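Local coordinates for fiber protein (Duck adenovirus 1, PDB 6ITX), which probably attaches the virus to receptors on the host cell through the C-terminal head domain of its trimeric fiber, the part described here, at residues A[111-116]-A[214-219]; A[246-251]-A[263-268]. All blocks are in the same frame, centred on the assembly; numbering follows the deposited sequence.

In the fold
Contact 1 (111-116 with 214-219) precedes contact 2 (246-251 with 263-268) along the chain, and their centres lie about 12 Å apart within the C-terminal head domain. Contact 1 sets the loop between strands 208-210 and 226-235 against strand 110-114; contact 2 pairs strands 241-253 and 262-271 as a hairpin, nearer the centre of the chain. The two meet directly: Lys-218 N lies 2.7 Å from Tyr-264 OH, a probable hydrogen bond, and Tyr-217 CE1 packs on Val-266 CG2. The loop therefore bridges residues 111-115 and the face of the hairpin that bears Tyr-264 and Val-266. Neither contact touches another subunit, so both lie within one subunit of the trimeric head.

Contact 1: residues A[111-116]-A[214-219]; sequences FASCPQ and GNFYKE
Ser-113, the residue most covered here, faces both Gly-214 and the ring of Phe-216. The hydroxyl, swung to the far side of CB from the backbone nitrogen, reaches into the turn of the loop and donates to the carbonyl: Ser-113 OG to Gly-214 O is 3.0 Å, the donor standing 40° out of the carbonyl plane. The same OG lies 3.0 Å from Tyr-217 N. Ser-113 CB meanwhile sits over the centre of the Phe-216 ring, 3.6 Å from the centroid and 10° off the normal, a CH-pi contact. Beside it, Phe-111 turns a ring edge to Phe-216, with Phe-111 CE1 3.8 Å from Phe-216 CE2. In the head domain this fastens the irregular loop between strands 208-210 and 226-235 alongside strand 110-114, whose Ala-112 pairs through its backbone with Ala-120 of strand 118-131. Tyr-217 carries the second half of the contact. One face of its ring lies under the turn from Cys-114 into Pro-115; Pro-115 CD stands 4.0 Å from the ring centroid, 10° off the normal, as another CH-pi contact. Cys-114 O also approaches Tyr-217 CB, at 3.5 Å. Beyond the phenol, Glu-219 forms a salt bridge with Arg-160 of strand 160-165.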
ATOM      1  N   PHE A 111       5.067 -13.506  21.139  1.00 40.02           N
ATOM      2  CA  PHE A 111       6.429 -13.121  21.505  1.00 36.86           C
ATOM      3  C   PHE A 111       7.005 -12.150  20.486  1.00 37.32           C
ATOM      4  O   PHE A 111       7.035 -12.450  19.293  1.00 35.72           O
ATOM      5  CB  PHE A 111       7.332 -14.346  21.617  1.00 38.24           C
ATOM      6  CG  PHE A 111       8.699 -14.055  22.202  1.00 40.77           C
ATOM      7  CD1 PHE A 111       9.748 -13.632  21.390  1.00 44.97           C
ATOM      8  CD2 PHE A 111       8.947 -14.235  23.554  1.00 40.79           C
ATOM      9  CE1 PHE A 111      11.019 -13.363  21.931  1.00 46.61           C
ATOM     10  CE2 PHE A 111      10.211 -13.974  24.101  1.00 41.73           C
ATOM     11  CZ  PHE A 111      11.244 -13.543  23.295  1.00 44.66           C
ATOM     12  N   ALA A 112       7.479 -11.002  20.967  1.00 34.73           N
ATOM     13  CA  ALA A 112       8.130  -9.995  20.139  1.00 31.80           C
ATOM     14  C   ALA A 112       9.546  -9.793  20.636  1.00 37.01           C
ATOM     15  O   ALA A 112       9.758  -9.559  21.831  1.00 38.86           O
ATOM     16  CB  ALA A 112       7.391  -8.650  20.182  1.00 31.39           C
ATOM     17  N   SER A 113      10.513  -9.866  19.725  1.00 39.37           N
ATOM     18  CA  SER A 113      11.895  -9.588  20.084  1.00 41.67           C
ATOM     19  C   SER A 113      12.190  -8.105  19.868  1.00 34.24           C
ATOM     20  O   SER A 113      11.706  -7.497  18.912  1.00 32.71           O
ATOM     21  CB  SER A 113      12.848 -10.470  19.276  1.00 37.14           C
ATOM     22  OG  SER A 113      14.197 -10.210  19.630  1.00 41.16           O
ATOM     23  N   CYS A 114      12.972  -7.527  20.769  1.00 32.18           N
ATOM     24  CA  CYS A 114      13.211  -6.096  20.833  1.00 36.62           C
ATOM     25  C   CYS A 114      14.703  -5.787  20.801  1.00 41.10           C
ATOM     26  O   CYS A 114      15.548  -6.668  20.998  1.00 38.83           O
ATOM     27  CB  CYS A 114      12.573  -5.509  22.110  1.00 35.56           C
ATOM     28  SG  CYS A 114      10.762  -5.797  22.272  1.00 32.22           S
ATOM     29  N   PRO A 115      15.069  -4.531  20.552  1.00 49.14           N
ATOM     30  CA  PRO A 115      16.494  -4.177  20.471  1.00 46.26           C
ATOM     31  C   PRO A 115      17.274  -4.578  21.720  1.00 46.86           C
ATOM     32  O   PRO A 115      16.737  -4.662  22.821  1.00 41.72           O
ATOM     33  CB  PRO A 115      16.460  -2.654  20.315  1.00 37.49           C
ATOM     34  CG  PRO A 115      15.180  -2.392  19.670  1.00 37.36           C
ATOM     35  CD  PRO A 115      14.210  -3.383  20.213  1.00 36.95           C
ATOM     36  N   GLN A 116      18.574  -4.798  21.534  1.00 48.35           N
ATOM     37  CA  GLN A 116      19.506  -5.015  22.644  1.00 46.26           C
ATOM     38  C   GLN A 116      19.052  -6.146  23.557  1.00 43.52           C
ATOM     39  O   GLN A 116      19.086  -6.037  24.788  1.00 36.03           O
ATOM     40  CB  GLN A 116      19.732  -3.730  23.442  1.00 47.42           C
ATOM     41  CG  GLN A 116      19.714  -2.448  22.622  1.00 55.90           C
ATOM     42  CD  GLN A 116      19.937  -1.209  23.480  1.00 68.91           C
ATOM     43  OE1 GLN A 116      21.079  -0.845  23.772  1.00 70.28           O
ATOM     44  NE2 GLN A 116      18.841  -0.567  23.908  1.00 58.61           N
ATOM     45  N   GLY A 214      15.930 -15.722  21.825  1.00 52.72           N
ATOM     46  CA  GLY A 214      15.080 -14.576  22.085  1.00 52.83           C
ATOM     47  C   GLY A 214      15.612 -13.243  21.617  1.00 53.34           C
ATOM     48  O   GLY A 214      14.924 -12.232  21.781  1.00 54.85           O
ATOM     49  N   ASN A 215      16.821 -13.189  21.070  1.00 48.72           N
ATOM     50  CA  ASN A 215      17.319 -11.957  20.483  1.00 49.34           C
ATOM     51  C   ASN A 215      17.313 -12.039  18.957  1.00 46.50           C
ATOM     52  O   ASN A 215      18.196 -11.497  18.293  1.00 52.93           O
ATOM     53  CB  ASN A 215      18.712 -11.615  21.021  1.00 48.35           C
ATOM     54  CG  ASN A 215      19.749 -12.695  20.728  1.00 58.90           C
ATOM     55  OD1 ASN A 215      19.416 -13.832  20.359  1.00 51.60           O
ATOM     56  ND2 ASN A 215      21.023 -12.336  20.883  1.00 56.75           N
ATOM     57  N   PHE A 216      16.319 -12.693  18.392  1.00 40.93           N
ATOM     58  CA  PHE A 216      16.269 -12.717  16.934  1.00 46.67           C
ATOM     59  C   PHE A 216      15.877 -11.379  16.325  1.00 45.73           C
ATOM     60  O   PHE A 216      15.615 -11.295  15.111  1.00 43.04           O
ATOM     61  CB  PHE A 216      15.295 -13.794  16.448  1.00 47.64           C
ATOM     62  CG  PHE A 216      13.852 -13.533  16.816  1.00 40.34           C
ATOM     63  CD1 PHE A 216      13.057 -12.717  16.033  1.00 40.40           C
ATOM     64  CD2 PHE A 216      13.286 -14.137  17.926  1.00 42.48           C
ATOM     65  CE1 PHE A 216      11.719 -12.483  16.360  1.00 38.12           C
ATOM     66  CE2 PHE A 216      11.951 -13.925  18.249  1.00 42.91           C
ATOM     67  CZ  PHE A 216      11.170 -13.090  17.462  1.00 39.99           C
ATOM     68  N   TYR A 217      15.783 -10.328  17.124  1.00 42.68           N
ATOM     69  CA  TYR A 217      15.363  -9.047  16.597  1.00 43.31           C
ATOM     70  C   TYR A 217      16.360  -8.571  15.544  1.00 41.38           C
ATOM     71  O   TYR A 217      17.571  -8.620  15.762  1.00 37.75           O
ATOM     72  CB  TYR A 217      15.252  -8.041  17.738  1.00 40.39           C
ATOM     73  CG  TYR A 217      15.063  -6.637  17.238  1.00 42.30           C
ATOM     74  CD1 TYR A 217      13.800  -6.184  16.892  1.00 42.43           C
ATOM     75  CD2 TYR A 217      16.141  -5.767  17.081  1.00 37.35           C
ATOM     76  CE1 TYR A 217      13.612  -4.913  16.416  1.00 37.82           C
ATOM     77  CE2 TYR A 217      15.953  -4.487  16.605  1.00 38.04           C
ATOM     78  CZ  TYR A 217      14.692  -4.073  16.272  1.00 36.53           C
ATOM     79  OH  TYR A 217      14.505  -2.812  15.801  1.00 33.35           O
ATOM     80  N   LYS A 218      15.839  -8.130  14.395  1.00 38.86           N
ATOM     81  CA  LYS A 218      16.630  -7.550  13.314  1.00 39.04           C
ATOM     82  C   LYS A 218      16.091  -6.152  13.035  1.00 38.44           C
ATOM     83  O   LYS A 218      14.904  -6.002  12.735  1.00 34.51           O
ATOM     84  CB  LYS A 218      16.570  -8.414  12.044  1.00 36.93           C
ATOM     85  CG  LYS A 218      17.312  -9.765  12.137  1.00 39.90           C
ATOM     86  CD  LYS A 218      18.825  -9.616  12.037  1.00 37.87           C
ATOM     87  CE  LYS A 218      19.517 -10.970  11.901  1.00 43.21           C
ATOM     88  NZ  LYS A 218      20.820 -10.895  11.134  1.00 46.76           N
ATOM     89  N   GLU A 219      16.950  -5.136  13.165  1.00 41.54           N
ATOM     90  CA  GLU A 219      16.569  -3.779  12.792  1.00 37.92           C
ATOM     91  C   GLU A 219      16.314  -3.742  11.291  1.00 35.15           C
ATOM     92  O   GLU A 219      16.909  -4.497  10.525  1.00 39.46           O
ATOM     93  CB  GLU A 219      17.674  -2.777  13.196  1.00 37.75           C
ATOM     94  CG  GLU A 219      17.209  -1.283  13.346  1.00 46.49           C
ATOM     95  CD  GLU A 219      16.174  -1.061  14.485  1.00 62.54           C
ATOM     96  OE1 GLU A 219      15.029  -0.593  14.177  1.00 56.64           O
ATOM     97  OE2 GLU A 219      16.493  -1.338  15.692  1.00 54.06           O
TER

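Contact 2: residues A[246-251]-A[263-268]; sequences LYVCPC and IYMVFV
Leu-246 lays its CD1 branch over one face of the Phe-267 ring, 3.8 Å from the centroid and displaced toward the rim, in a CH-pi contact between side chains that run side by side. Leu-246 CG is anti to the backbone N (chi1 163°), and the second torsion, 64°, brings CD1 toward the partner strand, 3.7 Å from Met-265 CB. On this same face Val-248 and Met-265 lie alongside one another: the methionine chain bends at its last torsion, and Met-265 CE meets Val-248 CG2 at 3.4 Å. The other valine branch, Val-248 CG1, touches Ile-263 CG2 at 3.6 Å. Strands 134-144 and 288-299 of the head's beta-sandwich fold pack against this row, and Phe-267 stacks with Phe-161.

The opposite face carries Tyr-247 and Val-266, which cross at a slant, Tyr-247 CB lying 3.6 Å from Val-266 CG1; the tyrosine ring turns its edge to Val-266 O. At the far end Cys-251 points its CB toward the partner strand, 3.9 Å from Tyr-264 CB, and the Tyr-264 ring extends to the 214-219 loop, where Lys-218 is the polar partner of its hydroxyl.

Between the faces, segments 246-251 and 263-268 belong to the antiparallel hairpin of strands 241-253 and 262-271, their axes 146° apart in direction. Tyr-247 with Val-266 and Cys-249 with Tyr-264 are the hydrogen-bonded pairs, each closed by two reciprocal bonds; Tyr-264 N to Cys-249 O measures 2.8 Å. The four bonds satisfy buried backbone N-H and C=O groups, while apolar packing on both faces supplies the rest of the contact.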
ATOM      1  N   LEU A 246       5.788  -0.233   9.438  1.00 31.55           N
ATOM      2  CA  LEU A 246       5.878  -1.680   9.418  1.00 32.10           C
ATOM      3  C   LEU A 246       6.809  -2.047   8.279  1.00 30.39           C
ATOM      4  O   LEU A 246       6.667  -1.516   7.175  1.00 33.37           O
ATOM      5  CB  LEU A 246       4.494  -2.314   9.219  1.00 32.58           C
ATOM      6  CG  LEU A 246       4.435  -3.780   8.772  1.00 32.33           C
ATOM      7  CD1 LEU A 246       5.026  -4.713   9.820  1.00 31.81           C
ATOM      8  CD2 LEU A 246       3.028  -4.160   8.498  1.00 28.27           C
ATOM      9  N   TYR A 247       7.778  -2.916   8.551  1.00 30.44           N
ATOM     10  CA  TYR A 247       8.745  -3.347   7.547  1.00 33.48           C
ATOM     11  C   TYR A 247       8.578  -4.844   7.365  1.00 34.56           C
ATOM     12  O   TYR A 247       8.774  -5.611   8.317  1.00 35.06           O
ATOM     13  CB  TYR A 247      10.186  -3.003   7.952  1.00 29.57           C
ATOM     14  CG  TYR A 247      10.394  -1.531   8.190  1.00 33.00           C
ATOM     15  CD1 TYR A 247       9.942  -0.947   9.354  1.00 29.28           C
ATOM     16  CD2 TYR A 247      11.032  -0.718   7.244  1.00 33.64           C
ATOM     17  CE1 TYR A 247      10.100   0.385   9.588  1.00 34.17           C
ATOM     18  CE2 TYR A 247      11.201   0.633   7.474  1.00 31.01           C
ATOM     19  CZ  TYR A 247      10.716   1.179   8.660  1.00 35.62           C
ATOM     20  OH  TYR A 247      10.848   2.515   8.971  1.00 32.09           O
ATOM     21  N   VAL A 248       8.196  -5.258   6.159  1.00 30.84           N
ATOM     22  CA  VAL A 248       7.936  -6.659   5.875  1.00 29.88           C
ATOM     23  C   VAL A 248       9.115  -7.213   5.103  1.00 35.82           C
ATOM     24  O   VAL A 248       9.590  -6.600   4.138  1.00 36.01           O
ATOM     25  CB  VAL A 248       6.634  -6.850   5.086  1.00 28.81           C
ATOM     26  CG1 VAL A 248       6.441  -8.309   4.769  1.00 25.85           C
ATOM     27  CG2 VAL A 248       5.461  -6.281   5.844  1.00 26.75           C
ATOM     28  N   CYS A 249       9.577  -8.361   5.521  1.00 35.44           N
ATOM     29  CA  CYS A 249      10.685  -9.034   4.887  1.00 32.90           C
ATOM     30  C   CYS A 249      10.563 -10.508   5.224  1.00 38.45           C
ATOM     31  O   CYS A 249      10.521 -10.870   6.414  1.00 34.22           O
ATOM     32  CB  CYS A 249      12.025  -8.497   5.375  1.00 33.31           C
ATOM     33  SG  CYS A 249      13.362  -9.442   4.655  1.00 34.00           S
ATOM     34  N   PRO A 250      10.474 -11.382   4.225  1.00 33.65           N
ATOM     35  CA  PRO A 250      10.415 -12.813   4.516  1.00 37.85           C
ATOM     36  C   PRO A 250      11.666 -13.287   5.248  1.00 35.50           C
ATOM     37  O   PRO A 250      12.725 -12.659   5.210  1.00 35.60           O
ATOM     38  CB  PRO A 250      10.280 -13.443   3.127  1.00 37.29           C
ATOM     39  CG  PRO A 250       9.510 -12.406   2.374  1.00 34.21           C
ATOM     40  CD  PRO A 250      10.137 -11.106   2.822  1.00 33.90           C
ATOM     41  N   CYS A 251      11.519 -14.406   5.953  1.00 36.02           N
ATOM     42  CA  CYS A 251      12.586 -14.898   6.810  1.00 37.67           C
ATOM     43  C   CYS A 251      12.613 -16.418   6.818  1.00 37.37           C
ATOM     44  O   CYS A 251      11.640 -17.094   6.454  1.00 34.08           O
ATOM     45  CB  CYS A 251      12.410 -14.412   8.240  1.00 34.31           C
ATOM     46  SG  CYS A 251      10.832 -15.016   8.850  1.00 33.18           S
ATOM     47  N   ILE A 263       7.403 -14.891   7.419  1.00 35.84           N
ATOM     48  CA  ILE A 263       7.442 -13.443   7.223  1.00 36.34           C
ATOM     49  C   ILE A 263       7.896 -12.773   8.515  1.00 36.39           C
ATOM     50  O   ILE A 263       7.272 -12.961   9.567  1.00 34.42           O
ATOM     51  CB  ILE A 263       6.086 -12.880   6.783  1.00 36.84           C
ATOM     52  CG1 ILE A 263       5.692 -13.454   5.431  1.00 37.32           C
ATOM     53  CG2 ILE A 263       6.159 -11.383   6.677  1.00 35.94           C
ATOM     54  CD1 ILE A 263       4.661 -14.551   5.566  1.00 37.09           C
ATOM     55  N   TYR A 264       8.982 -11.994   8.428  1.00 34.12           N
ATOM     56  CA  TYR A 264       9.453 -11.156   9.525  1.00 32.32           C
ATOM     57  C   TYR A 264       8.853  -9.763   9.401  1.00 33.19           C
ATOM     58  O   TYR A 264       8.724  -9.216   8.302  1.00 34.60           O
ATOM     59  CB  TYR A 264      10.984 -11.055   9.525  1.00 32.22           C
ATOM     60  CG  TYR A 264      11.582 -10.204  10.636  1.00 32.37           C
ATOM     61  CD1 TYR A 264      11.486 -10.592  11.976  1.00 32.89           C
ATOM     62  CD2 TYR A 264      12.267  -9.030  10.347  1.00 32.72           C
ATOM     63  CE1 TYR A 264      12.043  -9.826  12.999  1.00 32.63           C
ATOM     64  CE2 TYR A 264      12.843  -8.254  11.369  1.00 36.00           C
ATOM     65  CZ  TYR A 264      12.726  -8.654  12.695  1.00 37.38           C
ATOM     66  OH  TYR A 264      13.286  -7.885  13.716  1.00 37.76           O
ATOM     67  N   MET A 265       8.476  -9.194  10.534  1.00 33.33           N
ATOM     68  CA  MET A 265       7.837  -7.890  10.560  1.00 31.63           C
ATOM     69  C   MET A 265       8.419  -7.118  11.718  1.00 33.67           C
ATOM     70  O   MET A 265       8.264  -7.534  12.868  1.00 35.19           O
ATOM     71  CB  MET A 265       6.334  -8.030  10.717  1.00 28.70           C
ATOM     72  CG  MET A 265       5.752  -8.864   9.610  1.00 33.53           C
ATOM     73  SD  MET A 265       3.999  -8.669   9.528  1.00 49.04           S
ATOM     74  CE  MET A 265       3.797  -8.518   7.789  1.00 41.25           C
ATOM     75  N   VAL A 266       9.112  -6.024  11.431  1.00 32.34           N
ATOM     76  CA  VAL A 266       9.618  -5.157  12.483  1.00 37.11           C
ATOM     77  C   VAL A 266       8.804  -3.873  12.466  1.00 32.71           C
ATOM     78  O   VAL A 266       8.553  -3.300  11.396  1.00 31.08           O
ATOM     79  CB  VAL A 266      11.131  -4.901  12.346  1.00 34.52           C
ATOM     80  CG1 VAL A 266      11.490  -4.470  10.949  1.00 30.50           C
ATOM     81  CG2 VAL A 266      11.577  -3.882  13.380  1.00 32.89           C
ATOM     82  N   PHE A 267       8.334  -3.469  13.643  1.00 33.74           N
ATOM     83  CA  PHE A 267       7.511  -2.280  13.835  1.00 31.03           C
ATOM     84  C   PHE A 267       8.355  -1.216  14.509  1.00 31.65           C
ATOM     85  O   PHE A 267       9.030  -1.503  15.505  1.00 33.82           O
ATOM     86  CB  PHE A 267       6.303  -2.577  14.725  1.00 31.17           C
ATOM     87  CG  PHE A 267       5.331  -3.543  14.140  1.00 29.67           C
ATOM     88  CD1 PHE A 267       5.630  -4.883  14.063  1.00 29.97           C
ATOM     89  CD2 PHE A 267       4.107  -3.108  13.676  1.00 30.97           C
ATOM     90  CE1 PHE A 267       4.729  -5.765  13.528  1.00 34.82           C
ATOM     91  CE2 PHE A 267       3.201  -3.984  13.127  1.00 30.07           C
ATOM     92  CZ  PHE A 267       3.505  -5.314  13.055  1.00 33.21           C
ATOM     93  N   VAL A 268       8.315   0.004  13.983  1.00 32.23           N
ATOM     94  CA  VAL A 268       8.927   1.160  14.638  1.00 33.53           C
ATOM     95  C   VAL A 268       7.831   2.197  14.841  1.00 33.35           C
ATOM     96  O   VAL A 268       7.142   2.577  13.885  1.00 35.45           O
ATOM     97  CB  VAL A 268      10.093   1.741  13.826  1.00 31.04           C
ATOM     98  CG1 VAL A 268      10.702   2.934  14.536  1.00 28.72           C
ATOM     99  CG2 VAL A 268      11.133   0.685  13.604  1.00 40.42           C
TER